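Local atomic coordinates of octaprenyl Pyrophosphate Synthase (Helicobacter pylori, PDB entry 3TC1), a protein that probably extends an allylic prenyl diphosphate with successive isopentenyl diphosphate units, in a magnesium-dependent reaction, to give the forty-carbon product octaprenyl diphosphate. Residues E27-S35 with R87-F96; R39-L47 with N291-A299. All coordinates share one frame; numbering follows the deposited sequence.

Contact 1: E27-S35 with R87-F96; sequences ELFSKIGPS and RKLPSINALF
The short hairpin that follows the aspartate-rich motif at the end of helix 53-80, together with the start of helix 92-116, meets the end of helix 23-29 and its type I turn from F29 to I32, with L28 and K31 packed on F96 and I92. L28 lays its CD2 methyl over one face of the F96 ring, a CH-pi contact 3.6 Å from the centroid and 19° off the ring normal. F96 has CG beside its backbone N (chi1 -52°), which presents one face of the ring to L28 and its edge to K31. There, K31 CG comes within 3.6 Å of F96 CZ, while E27 OE2 approaches F96 CE1 at 3.5 Å, its carboxylate inclined to the ring.

I92 points CD1 at the turn, 3.6 Å from L28 O and 3.8 Å from I32 CG1. Crossing K31 at nearly a right angle, L95 brings CD1 to 3.8 Å from K31 CG. A water donates to both K31 O (2.9 Å) and P90 O (3.0 Å), bridging the two backbones. S91, at the N-cap of helix 92-116, takes a weak bond from A94 N, and its hydroxyl also bonds to A83 O. Behind this interface I92 packs on L75 of helix 53-80, I32 on L104 of helix 92-116, and F143 of the second subunit covers E27 and L28.

Contact 2: R39-L47 with N291-A299; sequences RSKLMLALL and NNLILEKLA
A45 sets its small side chain against I294 and L295, at the point where helix 293-299 comes closest to the backbone of segment 39-47. The A45 methyl is the low spot here: its CB has I294 CG2 at 3.6 Å and L295 CD2 at only 3.4 Å, tighter than usual van der Waals contact. Because A45 projects so little, the two backbones draw together, and the CA atoms of A45 and I294 are 5.9 Å apart.

L295 is the main bump from the other side. It keeps CG beside its backbone N (chi1 -68°), and its two methyls divide the work. L295 CD2 drops into a hollow formed by A45 CB, the L42 carbonyl oxygen and the L42 CD2 methyl, which lies 3.8 Å from L295 CD2. L295 CD1 turns the other way, to 4.0 Å from L46 CD1. The L295 and L42 side chains run nearly perpendicular.

L42 answers with a bump of its own: its CD2 fits between L295 and L298, reaching L298 CD1 at 3.5 Å. L298 sits one helical turn beyond I294, and its CD1 also lies near the root of the K41 side chain. At the other end the amide of N292, in the N-cap position, rests beside the A45 carbonyl, though its orientation is uncertain.

The axes of helices 39-44 and 293-299 run 9.5 Å apart at 143°, roughly antiparallel. Helix 53-80 covers the far side of helix 39-44, where M43 packs on L62 and V66, while L42 and L46 reach I167 and L171 of helix 152-177. Such close-packed, largely apolar helix pairs are what the all-alpha isoprenoid synthase fold is built from, and here the last helix of the chain closes over an early one.

Contacts 1 and 2 lie about 28 Å apart between centres, yet 27-35 runs almost directly into 39-47, while their partners come from residues 87-96 and 291-299, so the two pairings interleave. Helix 53-80 links them, since S35 packs on E67 and S40 OG hydrogen-bonds to E67 OE2. Contact 1 is a surface contact beside the subunit interface; contact 2 is buried and touches no other chain. Contact 1 lies near the probable active site: the poorly ordered R87 side chain is about 11 Å from the bound magnesium ion, and N93 of the same segment packs on D78. Contact 2 joins an early helix to the last helix of the chain, with M1 packed on K41.

Contact 1: E27-S35 with R87-F96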
loop_
_atom_site.group_PDB
_atom_site.type_symbol
_atom_site.label_atom_id
_atom_site.label_comp_id
_atom_site.label_asym_id
_atom_site.label_seq_id
_atom_site.Cartn_x
_atom_site.Cartn_y
_atom_site.Cartn_z
ATOM N N GLU B 27 18.453 -1.961 2.523
ATOM C CA GLU B 27 18.741 -1.424 3.848
ATOM C C GLU B 27 17.499 -1.471 4.734
ATOM O O GLU B 27 17.560 -1.908 5.882
ATOM C CB GLU B 27 19.239 0.017 3.731
ATOM C CG GLU B 27 19.805 0.584 5.020
ATOM C CD GLU B 27 20.154 2.053 4.898
ATOM O OE1 GLU B 27 20.815 2.428 3.905
ATOM O OE2 GLU B 27 19.771 2.832 5.798
ATOM N N LEU B 28 16.370 -1.014 4.200
ATOM C CA LEU B 28 15.121 -1.019 4.954
ATOM C C LEU B 28 14.736 -2.447 5.336
ATOM O O LEU B 28 14.394 -2.725 6.489
ATOM C CB LEU B 28 13.997 -0.396 4.123
ATOM C CG LEU B 28 14.202 1.043 3.636
ATOM C CD1 LEU B 28 13.013 1.471 2.780
ATOM C CD2 LEU B 28 14.359 1.969 4.829
ATOM N N PHE B 29 14.797 -3.346 4.357
ATOM C CA PHE B 29 14.453 -4.749 4.573
ATOM C C PHE B 29 15.284 -5.427 5.666
ATOM O O PHE B 29 14.772 -6.273 6.401
ATOM C CB PHE B 29 14.604 -5.540 3.267
ATOM C CG PHE B 29 14.249 -6.998 3.396
ATOM C CD1 PHE B 29 12.954 -7.385 3.739
ATOM C CD2 PHE B 29 15.210 -7.983 3.191
ATOM C CE1 PHE B 29 12.623 -8.736 3.879
ATOM C CE2 PHE B 29 14.890 -9.339 3.327
ATOM C CZ PHE B 29 13.596 -9.714 3.673
ATOM N N SER B 30 16.560 -5.061 5.771
ATOM C CA SER B 30 17.442 -5.662 6.770
ATOM C C SER B 30 17.025 -5.370 8.208
ATOM O O SER B 30 17.474 -6.047 9.131
ATOM C CB SER B 30 18.888 -5.195 6.569
ATOM O OG SER B 30 19.050 -3.836 6.941
ATOM N N LYS B 31 16.168 -4.373 8.403
ATOM C CA LYS B 31 15.733 -4.023 9.750
ATOM C C LYS B 31 14.433 -4.671 10.186
ATOM O O LYS B 31 13.966 -4.445 11.305
ATOM C CB LYS B 31 15.631 -2.505 9.898
ATOM C CG LYS B 31 16.988 -1.828 9.989
ATOM C CD LYS B 31 17.799 -2.410 11.140
ATOM C CE LYS B 31 19.186 -1.798 11.208
ATOM N NZ LYS B 31 19.959 -2.048 9.961
ATOM N N ILE B 32 13.841 -5.466 9.300
ATOM C CA ILE B 32 12.608 -6.169 9.630
ATOM C C ILE B 32 13.035 -7.507 10.211
ATOM O O ILE B 32 13.886 -8.195 9.645
ATOM C CB ILE B 32 11.741 -6.412 8.383
ATOM C CG1 ILE B 32 11.424 -5.075 7.712
ATOM C CG2 ILE B 32 10.448 -7.125 8.780
ATOM C CD1 ILE B 32 10.626 -5.203 6.434
ATOM N N GLY B 33 12.451 -7.872 11.343
ATOM C CA GLY B 33 12.820 -9.119 11.982
ATOM C C GLY B 33 12.054 -10.340 11.516
ATOM O O GLY B 33 11.157 -10.239 10.675
ATOM N N PRO B 34 12.389 -11.518 12.067
ATOM C CA PRO B 34 11.761 -12.800 11.738
ATOM C C PRO B 34 10.268 -12.769 11.997
ATOM O O PRO B 34 9.775 -11.947 12.755
ATOM C CB PRO B 34 12.473 -13.777 12.667
ATOM C CG PRO B 34 12.740 -12.924 13.883
ATOM C CD PRO B 34 13.277 -11.667 13.234
ATOM N N SER B 35 9.558 -13.678 11.351
ATOM C CA SER B 35 8.123 -13.782 11.513
ATOM C C SER B 35 7.818 -15.204 11.929
ATOM O O SER B 35 8.559 -16.128 11.600
ATOM C CB SER B 35 7.414 -13.468 10.198
ATOM O OG SER B 35 6.099 -13.994 10.200
ATOM N N ARG B 87 7.923 -6.236 18.524
ATOM C CA ARG B 87 8.632 -7.419 18.995
ATOM C C ARG B 87 9.967 -7.025 19.629
ATOM O O ARG B 87 11.000 -7.631 19.346
ATOM C CB ARG B 87 8.885 -8.350 17.815
ATOM C CG ARG B 87 8.343 -9.744 17.953
ATOM C CD ARG B 87 8.350 -10.395 16.586
ATOM N NE ARG B 87 7.451 -9.697 15.666
ATOM C CZ ARG B 87 7.425 -9.882 14.350
ATOM N NH1 ARG B 87 8.254 -10.737 13.781
ATOM N NH2 ARG B 87 6.543 -9.232 13.603
ATOM N N LYS B 88 9.926 -6.001 20.477
ATOM C CA LYS B 88 11.087 -5.463 21.187
ATOM C C LYS B 88 12.134 -4.719 20.360
ATOM O O LYS B 88 13.016 -4.065 20.921
ATOM C CB LYS B 88 11.784 -6.544 22.024
ATOM C CG LYS B 88 11.912 -6.107 23.485
ATOM C CD LYS B 88 13.252 -6.432 24.143
ATOM C CE LYS B 88 14.435 -6.236 23.212
ATOM N NZ LYS B 88 14.865 -7.550 22.661
ATOM N N LEU B 89 12.060 -4.817 19.038
ATOM C CA LEU B 89 13.016 -4.091 18.221
ATOM C C LEU B 89 12.336 -2.886 17.576
ATOM O O LEU B 89 11.122 -2.892 17.346
ATOM C CB LEU B 89 13.666 -5.020 17.190
ATOM C CG LEU B 89 14.761 -5.870 17.855
ATOM C CD1 LEU B 89 15.402 -6.797 16.840
ATOM C CD2 LEU B 89 15.813 -4.952 18.478
ATOM N N PRO B 90 13.119 -1.835 17.278
ATOM C CA PRO B 90 12.619 -0.599 16.670
ATOM C C PRO B 90 11.822 -0.869 15.409
ATOM O O PRO B 90 12.217 -1.690 14.582
ATOM C CB PRO B 90 13.893 0.198 16.366
ATOM C CG PRO B 90 14.996 -0.527 17.108
ATOM C CD PRO B 90 14.569 -1.952 17.063
ATOM N N SER B 91 10.697 -0.180 15.269
ATOM C CA SER B 91 9.857 -0.332 14.091
ATOM C C SER B 91 10.547 0.329 12.899
ATOM O O SER B 91 11.487 1.121 13.067
ATOM C CB SER B 91 8.498 0.324 14.331
ATOM O OG SER B 91 8.650 1.702 14.632
ATOM N N ILE B 92 10.088 0.005 11.694
ATOM C CA ILE B 92 10.675 0.590 10.498
ATOM C C ILE B 92 10.452 2.101 10.479
ATOM O O ILE B 92 11.332 2.857 10.055
ATOM C CB ILE B 92 10.086 -0.048 9.212
ATOM C CG1 ILE B 92 10.579 -1.490 9.085
ATOM C CG2 ILE B 92 10.509 0.748 7.978
ATOM C CD1 ILE B 92 12.102 -1.612 8.993
ATOM N N ASN B 93 9.290 2.549 10.949
ATOM C CA ASN B 93 9.010 3.981 10.971
ATOM C C ASN B 93 9.855 4.699 12.025
ATOM O O ASN B 93 10.144 5.889 11.895
ATOM C CB ASN B 93 7.513 4.255 11.203
ATOM C CG ASN B 93 6.932 3.461 12.362
ATOM O OD1 ASN B 93 6.826 2.236 12.300
ATOM N ND2 ASN B 93 6.543 4.160 13.424
ATOM N N ALA B 94 10.263 3.974 13.061
ATOM C CA ALA B 94 11.082 4.563 14.116
ATOM C C ALA B 94 12.525 4.732 13.647
ATOM O O ALA B 94 13.218 5.660 14.068
ATOM C CB ALA B 94 11.040 3.689 15.362
ATOM N N LEU B 95 12.966 3.834 12.769
ATOM C CA LEU B 95 14.330 3.861 12.247
ATOM C C LEU B 95 14.496 4.639 10.941
ATOM O O LEU B 95 15.567 5.203 10.681
ATOM C CB LEU B 95 14.832 2.426 12.029
ATOM C CG LEU B 95 14.954 1.508 13.250
ATOM C CD1 LEU B 95 15.222 0.081 12.789
ATOM C CD2 LEU B 95 16.070 2.005 14.161
ATOM N N PHE B 96 13.444 4.684 10.124
ATOM C CA PHE B 96 13.530 5.365 8.833
ATOM C C PHE B 96 12.437 6.391 8.525
ATOM O O PHE B 96 12.368 6.904 7.407
ATOM C CB PHE B 96 13.566 4.311 7.723
ATOM C CG PHE B 96 14.624 3.264 7.927
ATOM C CD1 PHE B 96 15.957 3.528 7.616
ATOM C CD2 PHE B 96 14.295 2.019 8.457
ATOM C CE1 PHE B 96 16.947 2.568 7.829
ATOM C CE2 PHE B 96 15.278 1.049 8.674
ATOM C CZ PHE B 96 16.605 1.325 8.360
HETATM O O HOH W 1 11.459 -3.219 12.067
#

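Contact 2: R39-L47 with N291-A299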
loop_
_atom_site.group_PDB
_atom_site.type_symbol
_atom_site.label_atom_id
_atom_site.label_comp_id
_atom_site.label_asym_id
_atom_site.label_seq_id
_atom_site.Cartn_x
_atom_site.Cartn_y
_atom_site.Cartn_z
ATOM N N ARG B 39 0.666 -17.941 8.989
ATOM C CA ARG B 39 -0.112 -18.182 7.788
ATOM C C ARG B 39 0.504 -19.216 6.868
ATOM O O ARG B 39 -0.223 -20.016 6.311
ATOM C CB ARG B 39 -0.433 -16.851 7.087
ATOM C CG ARG B 39 -1.333 -15.981 7.978
ATOM C CD ARG B 39 -1.387 -14.514 7.604
ATOM N NE ARG B 39 -2.107 -13.726 8.610
ATOM C CZ ARG B 39 -1.635 -13.422 9.819
ATOM N NH1 ARG B 39 -2.374 -12.710 10.658
ATOM N NH2 ARG B 39 -0.414 -13.791 10.182
ATOM N N SER B 40 1.828 -19.248 6.749
ATOM C CA SER B 40 2.483 -20.251 5.916
ATOM C C SER B 40 2.311 -21.645 6.535
ATOM O O SER B 40 2.109 -22.626 5.819
ATOM C CB SER B 40 3.973 -19.938 5.766
ATOM O OG SER B 40 4.168 -18.794 4.953
ATOM N N LYS B 41 2.386 -21.724 7.861
ATOM C CA LYS B 41 2.246 -23.006 8.555
ATOM C C LYS B 41 0.865 -23.590 8.294
ATOM O O LYS B 41 0.716 -24.789 8.049
ATOM C CB LYS B 41 2.452 -22.836 10.066
ATOM C CG LYS B 41 3.868 -22.457 10.486
ATOM C CD LYS B 41 3.919 -22.216 11.988
ATOM C CE LYS B 41 5.323 -21.918 12.480
ATOM N NZ LYS B 41 5.343 -21.747 13.968
ATOM N N LEU B 42 -0.146 -22.733 8.348
ATOM C CA LEU B 42 -1.515 -23.157 8.093
ATOM C C LEU B 42 -1.686 -23.635 6.655
ATOM O O LEU B 42 -2.289 -24.682 6.407
ATOM C CB LEU B 42 -2.476 -22.001 8.362
ATOM C CG LEU B 42 -2.676 -21.668 9.837
ATOM C CD1 LEU B 42 -3.501 -20.401 9.984
ATOM C CD2 LEU B 42 -3.364 -22.845 10.513
ATOM N N MET B 43 -1.156 -22.861 5.713
ATOM C CA MET B 43 -1.248 -23.187 4.295
ATOM C C MET B 43 -0.419 -24.409 3.910
ATOM O O MET B 43 -0.882 -25.261 3.154
ATOM C CB MET B 43 -0.802 -21.986 3.454
ATOM C CG MET B 43 -1.671 -20.750 3.635
ATOM S SD MET B 43 -0.863 -19.269 3.003
ATOM C CE MET B 43 -1.283 -19.393 1.280
ATOM N N LEU B 44 0.808 -24.491 4.419
ATOM C CA LEU B 44 1.682 -25.619 4.103
ATOM C C LEU B 44 1.068 -26.945 4.541
ATOM O O LEU B 44 1.383 -27.993 3.981
ATOM C CB LEU B 44 3.044 -25.448 4.781
ATOM C CG LEU B 44 3.973 -24.350 4.257
ATOM C CD1 LEU B 44 5.141 -24.175 5.208
ATOM C CD2 LEU B 44 4.463 -24.711 2.872
ATOM N N ALA B 45 0.189 -26.886 5.536
ATOM C CA ALA B 45 -0.465 -28.075 6.075
ATOM C C ALA B 45 -1.383 -28.778 5.085
ATOM O O ALA B 45 -1.799 -29.916 5.322
ATOM C CB ALA B 45 -1.251 -27.711 7.335
ATOM N N LEU B 46 -1.709 -28.104 3.985
ATOM C CA LEU B 46 -2.581 -28.692 2.975
ATOM C C LEU B 46 -1.812 -29.520 1.953
ATOM O O LEU B 46 -2.409 -30.282 1.192
ATOM C CB LEU B 46 -3.389 -27.603 2.256
ATOM C CG LEU B 46 -4.620 -27.088 3.013
ATOM C CD1 LEU B 46 -4.189 -26.425 4.314
ATOM C CD2 LEU B 46 -5.387 -26.105 2.142
ATOM N N LEU B 47 -0.492 -29.366 1.932
ATOM C CA LEU B 47 0.343 -30.105 0.994
ATOM C C LEU B 47 0.300 -31.609 1.252
ATOM O O LEU B 47 0.159 -32.047 2.395
ATOM C CB LEU B 47 1.790 -29.615 1.077
ATOM C CG LEU B 47 2.078 -28.222 0.509
ATOM C CD1 LEU B 47 3.485 -27.784 0.900
ATOM C CD2 LEU B 47 1.920 -28.249 -1.006
ATOM N N ASN B 291 -8.156 -35.491 7.370
ATOM C CA ASN B 291 -7.387 -36.059 8.470
ATOM C C ASN B 291 -6.082 -35.289 8.572
ATOM O O ASN B 291 -4.992 -35.865 8.525
ATOM C CB ASN B 291 -7.098 -37.539 8.213
ATOM C CG ASN B 291 -7.511 -38.421 9.373
ATOM O OD1 ASN B 291 -8.698 -38.574 9.662
ATOM N ND2 ASN B 291 -6.528 -39.005 10.051
ATOM N N ASN B 292 -6.205 -33.976 8.718
ATOM C CA ASN B 292 -5.045 -33.103 8.801
ATOM C C ASN B 292 -4.605 -32.873 10.242
ATOM O O ASN B 292 -5.171 -32.039 10.950
ATOM C CB ASN B 292 -5.372 -31.768 8.130
ATOM C CG ASN B 292 -4.146 -31.072 7.607
ATOM O OD1 ASN B 292 -4.125 -30.613 6.464
ATOM N ND2 ASN B 292 -3.112 -30.984 8.435
ATOM N N LEU B 293 -3.583 -33.611 10.662
ATOM C CA LEU B 293 -3.059 -33.514 12.019
ATOM C C LEU B 293 -2.437 -32.156 12.333
ATOM O O LEU B 293 -2.582 -31.649 13.443
ATOM C CB LEU B 293 -2.024 -34.616 12.257
ATOM C CG LEU B 293 -2.510 -36.049 12.026
ATOM C CD1 LEU B 293 -1.367 -37.022 12.270
ATOM C CD2 LEU B 293 -3.682 -36.349 12.949
ATOM N N ILE B 294 -1.739 -31.575 11.360
ATOM C CA ILE B 294 -1.101 -30.276 11.557
ATOM C C ILE B 294 -2.126 -29.184 11.870
ATOM O O ILE B 294 -1.963 -28.435 12.835
ATOM C CB ILE B 294 -0.276 -29.850 10.316
ATOM C CG1 ILE B 294 0.882 -30.826 10.088
ATOM C CG2 ILE B 294 0.282 -28.453 10.519
ATOM C CD1 ILE B 294 0.457 -32.214 9.661
ATOM N N LEU B 295 -3.177 -29.097 11.058
ATOM C CA LEU B 295 -4.219 -28.093 11.265
ATOM C C LEU B 295 -4.984 -28.302 12.557
ATOM O O LEU B 295 -5.371 -27.335 13.227
ATOM C CB LEU B 295 -5.209 -28.091 10.102
ATOM C CG LEU B 295 -4.683 -27.607 8.752
ATOM C CD1 LEU B 295 -5.856 -27.457 7.795
ATOM C CD2 LEU B 295 -3.957 -26.277 8.915
ATOM N N GLU B 296 -5.226 -29.569 12.887
ATOM C CA GLU B 296 -5.941 -29.905 14.101
ATOM C C GLU B 296 -5.052 -29.541 15.263
ATOM O O GLU B 296 -5.532 -29.051 16.256
ATOM C CB GLU B 296 -6.360 -31.391 14.096
ATOM C CG GLU B 296 -7.619 -31.621 13.236
ATOM C CD GLU B 296 -7.932 -33.083 12.953
ATOM O OE1 GLU B 296 -7.598 -33.918 13.810
ATOM O OE2 GLU B 296 -8.522 -33.392 11.886
ATOM N N LYS B 297 -3.748 -29.720 15.098
ATOM C CA LYS B 297 -2.770 -29.387 16.130
ATOM C C LYS B 297 -2.789 -27.883 16.402
ATOM O O LYS B 297 -2.860 -27.451 17.552
ATOM C CB LYS B 297 -1.372 -29.815 15.664
ATOM C CG LYS B 297 -0.218 -29.495 16.599
ATOM C CD LYS B 297 -0.249 -30.329 17.869
ATOM C CE LYS B 297 1.114 -30.342 18.564
ATOM N NZ LYS B 297 1.615 -28.971 18.848
ATOM N N LEU B 298 -2.731 -27.096 15.330
ATOM C CA LEU B 298 -2.731 -25.638 15.437
ATOM C C LEU B 298 -4.050 -25.062 15.947
ATOM O O LEU B 298 -4.058 -24.080 16.691
ATOM C CB LEU B 298 -2.401 -25.014 14.076
ATOM C CG LEU B 298 -1.012 -25.314 13.508
ATOM C CD1 LEU B 298 -0.938 -24.892 12.049
ATOM C CD2 LEU B 298 0.039 -24.599 14.339
ATOM N N ALA B 299 -5.163 -25.664 15.539
ATOM C CA ALA B 299 -6.478 -25.193 15.956
ATOM C C ALA B 299 -6.729 -25.446 17.438
ATOM O O ALA B 299 -7.498 -24.725 18.079
ATOM C CB ALA B 299 -7.559 -25.864 15.120
#